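Local coordinates for protein major pepsin inhibitor 3 (Ascaris suum, PDB 1F32) that inhibits the aspartic protease pepsin, as a secreted protein of the parasitic roundworm Ascaris suum, at residues 3-9 and 70-76. Sequence-based numbering, arbitrary orientation.
Sequences LFSMSTG and DMKMFNF
Ser-5 and Asn-75 face each other as a hydrogen-bonded pair where strand 5-8 runs antiparallel to strand 72-76. Their backbones bond both ways: Asn-75 N reaches Ser-5 O at 2.8 Å, and Ser-5 N gives a longer bond to Asn-75 O. A third bond joins the side chains, Asn-75 ND2 donating to Ser-5 OG at 2.8 Å. OG lies nearly in the plane of the amide. With chi1 at 77°, OG lies between the backbone N and the carbonyl carbon and is turned toward Asn-75. The other end, Asn-75 OD1, is bonded to Ser-80 OG, so both ends of the amide are fixed.

Ser-7 and Met-73 repeat the paired backbone bonds, and Gly-9 N closes the ladder on Met-71 O at 2.9 Å.

The close apolar packing is on the other face. The Phe-4 ring packs beside Phe-74 and Phe-76. Its edge meets Phe-74, CZ to CD1 at 3.9 Å. The Phe-4 and Phe-76 planes meet at 34°. CE1 of Phe-4 comes 3.8 Å from CE1 of Phe-76. CG of Phe-4 stands opposite the backbone N (chi1 176°), which swings the ring in beside them. Phe-107 of helix 98-116 meets both Phe-4 and Phe-76, and Arg-108 touches Phe-4 and Phe-74. Met-6 lends just its CB to Phe-74.

At the Thr-8 end the backbone stays bonded, but the side chains pack loosely and are exposed. Thr-8 CG2 lies 3.6 Å from Asp-70 O. Thr-8 OG1 stays 4.2 Å from Lys-72 CG, and the lysine chain leads away.

Strand 5-8 is one of the two outermost strands of the five-stranded sheet within this chain. The chemistry implies that backbone bonds and one serine-asparagine bond set the register, while the aromatic cluster ties this edge to helix 98-116.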
ATOM      1  N   LEU A   3      -7.233  14.108  -7.796  1.00 37.40           N
ATOM      2  CA  LEU A   3      -7.404  14.067  -6.349  1.00 34.37           C
ATOM      3  C   LEU A   3      -7.680  12.649  -5.869  1.00 30.93           C
ATOM      4  O   LEU A   3      -7.917  12.407  -4.686  1.00 27.30           O
ATOM      5  CB  LEU A   3      -8.534  15.009  -5.933  1.00 38.14           C
ATOM      6  CG  LEU A   3      -9.973  14.784  -6.398  1.00 38.90           C
ATOM      7  CD1 LEU A   3     -10.766  16.047  -6.076  1.00 40.52           C
ATOM      8  CD2 LEU A   3     -10.042  14.503  -7.887  1.00 40.90           C
ATOM      9  N   PHE A   4      -7.615  11.706  -6.796  1.00 27.53           N
ATOM     10  CA  PHE A   4      -7.876  10.317  -6.459  1.00 26.91           C
ATOM     11  C   PHE A   4      -7.238   9.368  -7.463  1.00 26.96           C
ATOM     12  O   PHE A   4      -7.151   9.667  -8.660  1.00 25.88           O
ATOM     13  CB  PHE A   4      -9.391  10.096  -6.425  1.00 27.03           C
ATOM     14  CG  PHE A   4      -9.801   8.674  -6.181  1.00 26.28           C
ATOM     15  CD1 PHE A   4      -9.606   8.083  -4.937  1.00 27.24           C
ATOM     16  CD2 PHE A   4     -10.402   7.931  -7.192  1.00 27.16           C
ATOM     17  CE1 PHE A   4     -10.007   6.769  -4.702  1.00 27.26           C
ATOM     18  CE2 PHE A   4     -10.807   6.620  -6.972  1.00 25.28           C
ATOM     19  CZ  PHE A   4     -10.612   6.035  -5.727  1.00 28.09           C
ATOM     20  N   SER A   5      -6.759   8.238  -6.955  1.00 24.26           N
ATOM     21  CA  SER A   5      -6.194   7.204  -7.799  1.00 25.70           C
ATOM     22  C   SER A   5      -6.397   5.917  -7.018  1.00 24.93           C
ATOM     23  O   SER A   5      -6.426   5.925  -5.779  1.00 22.27           O
ATOM     24  CB  SER A   5      -4.702   7.437  -8.084  1.00 26.46           C
ATOM     25  OG  SER A   5      -3.892   7.081  -6.978  1.00 30.42           O
ATOM     26  N   MET A   6      -6.579   4.820  -7.740  1.00 24.78           N
ATOM     27  CA  MET A   6      -6.777   3.530  -7.100  1.00 27.35           C
ATOM     28  C   MET A   6      -6.082   2.439  -7.893  1.00 27.13           C
ATOM     29  O   MET A   6      -5.931   2.542  -9.110  1.00 29.44           O
ATOM     30  CB  MET A   6      -8.273   3.201  -7.001  1.00 28.53           C
ATOM     31  CG  MET A   6      -8.922   2.863  -8.339  1.00 33.96           C
ATOM     32  SD  MET A   6     -10.663   2.408  -8.168  1.00 39.88           S
ATOM     33  CE  MET A   6     -11.450   3.782  -9.020  1.00 41.09           C
ATOM     34  N   SER A   7      -5.666   1.386  -7.204  1.00 28.47           N
ATOM     35  CA  SER A   7      -5.004   0.273  -7.872  1.00 29.14           C
ATOM     36  C   SER A   7      -5.178  -1.037  -7.117  1.00 28.78           C
ATOM     37  O   SER A   7      -5.591  -1.065  -5.954  1.00 27.57           O
ATOM     38  CB  SER A   7      -3.515   0.572  -8.058  1.00 29.66           C
ATOM     39  OG  SER A   7      -2.920   0.973  -6.837  1.00 31.90           O
ATOM     40  N   THR A   8      -4.886  -2.132  -7.803  1.00 28.23           N
ATOM     41  CA  THR A   8      -4.988  -3.448  -7.206  1.00 28.94           C
ATOM     42  C   THR A   8      -3.609  -4.080  -7.285  1.00 26.55           C
ATOM     43  O   THR A   8      -2.852  -3.802  -8.206  1.00 27.65           O
ATOM     44  CB  THR A   8      -6.017  -4.320  -7.962  1.00 29.87           C
ATOM     45  OG1 THR A   8      -7.330  -3.780  -7.760  1.00 32.43           O
ATOM     46  CG2 THR A   8      -5.980  -5.750  -7.453  1.00 31.69           C
ATOM     47  N   GLY A   9      -3.280  -4.914  -6.307  1.00 27.71           N
ATOM     48  CA  GLY A   9      -1.981  -5.561  -6.296  1.00 27.92           C
ATOM     49  C   GLY A   9      -1.810  -6.563  -7.423  1.00 27.99           C
ATOM     50  O   GLY A   9      -2.746  -6.801  -8.193  1.00 25.79           O
ATOM     51  N   ASP A  70      -3.491  -9.299  -3.833  1.00 26.99           N
ATOM     52  CA  ASP A  70      -4.565  -8.665  -4.582  1.00 28.22           C
ATOM     53  C   ASP A  70      -5.254  -7.560  -3.784  1.00 26.55           C
ATOM     54  O   ASP A  70      -6.359  -7.144  -4.123  1.00 25.34           O
ATOM     55  CB  ASP A  70      -5.600  -9.711  -4.994  1.00 29.57           C
ATOM     56  CG  ASP A  70      -6.233 -10.400  -3.804  1.00 30.27           C
ATOM     57  OD1 ASP A  70      -5.725 -10.246  -2.669  1.00 31.19           O
ATOM     58  OD2 ASP A  70      -7.238 -11.111  -4.009  1.00 34.77           O
ATOM     59  N   MET A  71      -4.616  -7.072  -2.729  1.00 25.72           N
ATOM     60  CA  MET A  71      -5.271  -6.031  -1.954  1.00 25.96           C
ATOM     61  C   MET A  71      -5.392  -4.750  -2.772  1.00 25.91           C
ATOM     62  O   MET A  71      -4.696  -4.579  -3.771  1.00 24.02           O
ATOM     63  CB  MET A  71      -4.547  -5.784  -0.628  1.00 28.27           C
ATOM     64  CG  MET A  71      -3.168  -5.201  -0.722  1.00 32.01           C
ATOM     65  SD  MET A  71      -2.550  -4.997   0.965  1.00 34.41           S
ATOM     66  CE  MET A  71      -0.821  -5.049   0.658  1.00 32.25           C
ATOM     67  N   LYS A  72      -6.307  -3.879  -2.356  1.00 25.38           N
ATOM     68  CA  LYS A  72      -6.559  -2.629  -3.049  1.00 24.69           C
ATOM     69  C   LYS A  72      -5.905  -1.432  -2.367  1.00 21.85           C
ATOM     70  O   LYS A  72      -5.682  -1.422  -1.160  1.00 20.51           O
ATOM     71  CB  LYS A  72      -8.065  -2.380  -3.152  1.00 28.26           C
ATOM     72  CG  LYS A  72      -8.840  -3.462  -3.894  1.00 32.71           C
ATOM     73  CD  LYS A  72     -10.274  -3.001  -4.156  1.00 37.01           C
ATOM     74  CE  LYS A  72     -11.134  -4.112  -4.761  1.00 37.79           C
ATOM     75  NZ  LYS A  72     -11.369  -5.219  -3.789  1.00 40.33           N
ATOM     76  N   MET A  73      -5.591  -0.423  -3.164  1.00 20.37           N
ATOM     77  CA  MET A  73      -4.991   0.783  -2.633  1.00 17.58           C
ATOM     78  C   MET A  73      -5.825   1.944  -3.141  1.00 18.52           C
ATOM     79  O   MET A  73      -6.298   1.927  -4.284  1.00 20.43           O
ATOM     80  CB  MET A  73      -3.544   0.906  -3.126  1.00 18.80           C
ATOM     81  CG  MET A  73      -2.822   2.167  -2.681  1.00 19.25           C
ATOM     82  SD  MET A  73      -1.087   1.997  -3.108  1.00 24.75           S
ATOM     83  CE  MET A  73      -0.395   3.372  -2.265  1.00 16.10           C
ATOM     84  N   PHE A  74      -6.013   2.941  -2.285  1.00 17.70           N
ATOM     85  CA  PHE A  74      -6.767   4.138  -2.628  1.00 19.08           C
ATOM     86  C   PHE A  74      -5.902   5.316  -2.177  1.00 19.35           C
ATOM     87  O   PHE A  74      -5.458   5.374  -1.028  1.00 19.86           O
ATOM     88  CB  PHE A  74      -8.106   4.170  -1.887  1.00 17.46           C
ATOM     89  CG  PHE A  74      -9.048   3.045  -2.254  1.00 20.11           C
ATOM     90  CD1 PHE A  74      -9.666   3.010  -3.505  1.00 21.34           C
ATOM     91  CD2 PHE A  74      -9.346   2.050  -1.329  1.00 21.07           C
ATOM     92  CE1 PHE A  74     -10.578   1.989  -3.829  1.00 22.59           C
ATOM     93  CE2 PHE A  74     -10.254   1.026  -1.638  1.00 23.03           C
ATOM     94  CZ  PHE A  74     -10.870   1.002  -2.895  1.00 23.18           C
ATOM     95  N   ASN A  75      -5.659   6.244  -3.088  1.00 20.02           N
ATOM     96  CA  ASN A  75      -4.835   7.404  -2.786  1.00 20.45           C
ATOM     97  C   ASN A  75      -5.645   8.691  -2.850  1.00 21.47           C
ATOM     98  O   ASN A  75      -6.201   9.026  -3.893  1.00 21.40           O
ATOM     99  CB  ASN A  75      -3.679   7.444  -3.766  1.00 21.77           C
ATOM    100  CG  ASN A  75      -2.891   6.158  -3.757  1.00 22.89           C
ATOM    101  OD1 ASN A  75      -2.303   5.794  -2.741  1.00 25.47           O
ATOM    102  ND2 ASN A  75      -2.897   5.445  -4.881  1.00 22.77           N
ATOM    103  N   PHE A  76      -5.704   9.402  -1.723  1.00 18.93           N
ATOM    104  CA  PHE A  76      -6.452  10.651  -1.617  1.00 20.03           C
ATOM    105  C   PHE A  76      -5.473  11.788  -1.377  1.00 18.98           C
ATOM    106  O   PHE A  76      -4.281  11.558  -1.224  1.00 18.52           O
ATOM    107  CB  PHE A  76      -7.406  10.601  -0.425  1.00 18.19           C
ATOM    108  CG  PHE A  76      -8.290   9.387  -0.402  1.00 19.96           C
ATOM    109  CD1 PHE A  76      -9.435   9.325  -1.188  1.00 20.07           C
ATOM    110  CD2 PHE A  76      -7.955   8.295   0.387  1.00 17.54           C
ATOM    111  CE1 PHE A  76     -10.235   8.174  -1.186  1.00 18.64           C
ATOM    112  CE2 PHE A  76      -8.739   7.152   0.399  1.00 19.57           C
ATOM    113  CZ  PHE A  76      -9.885   7.088  -0.390  1.00 18.82           C
TER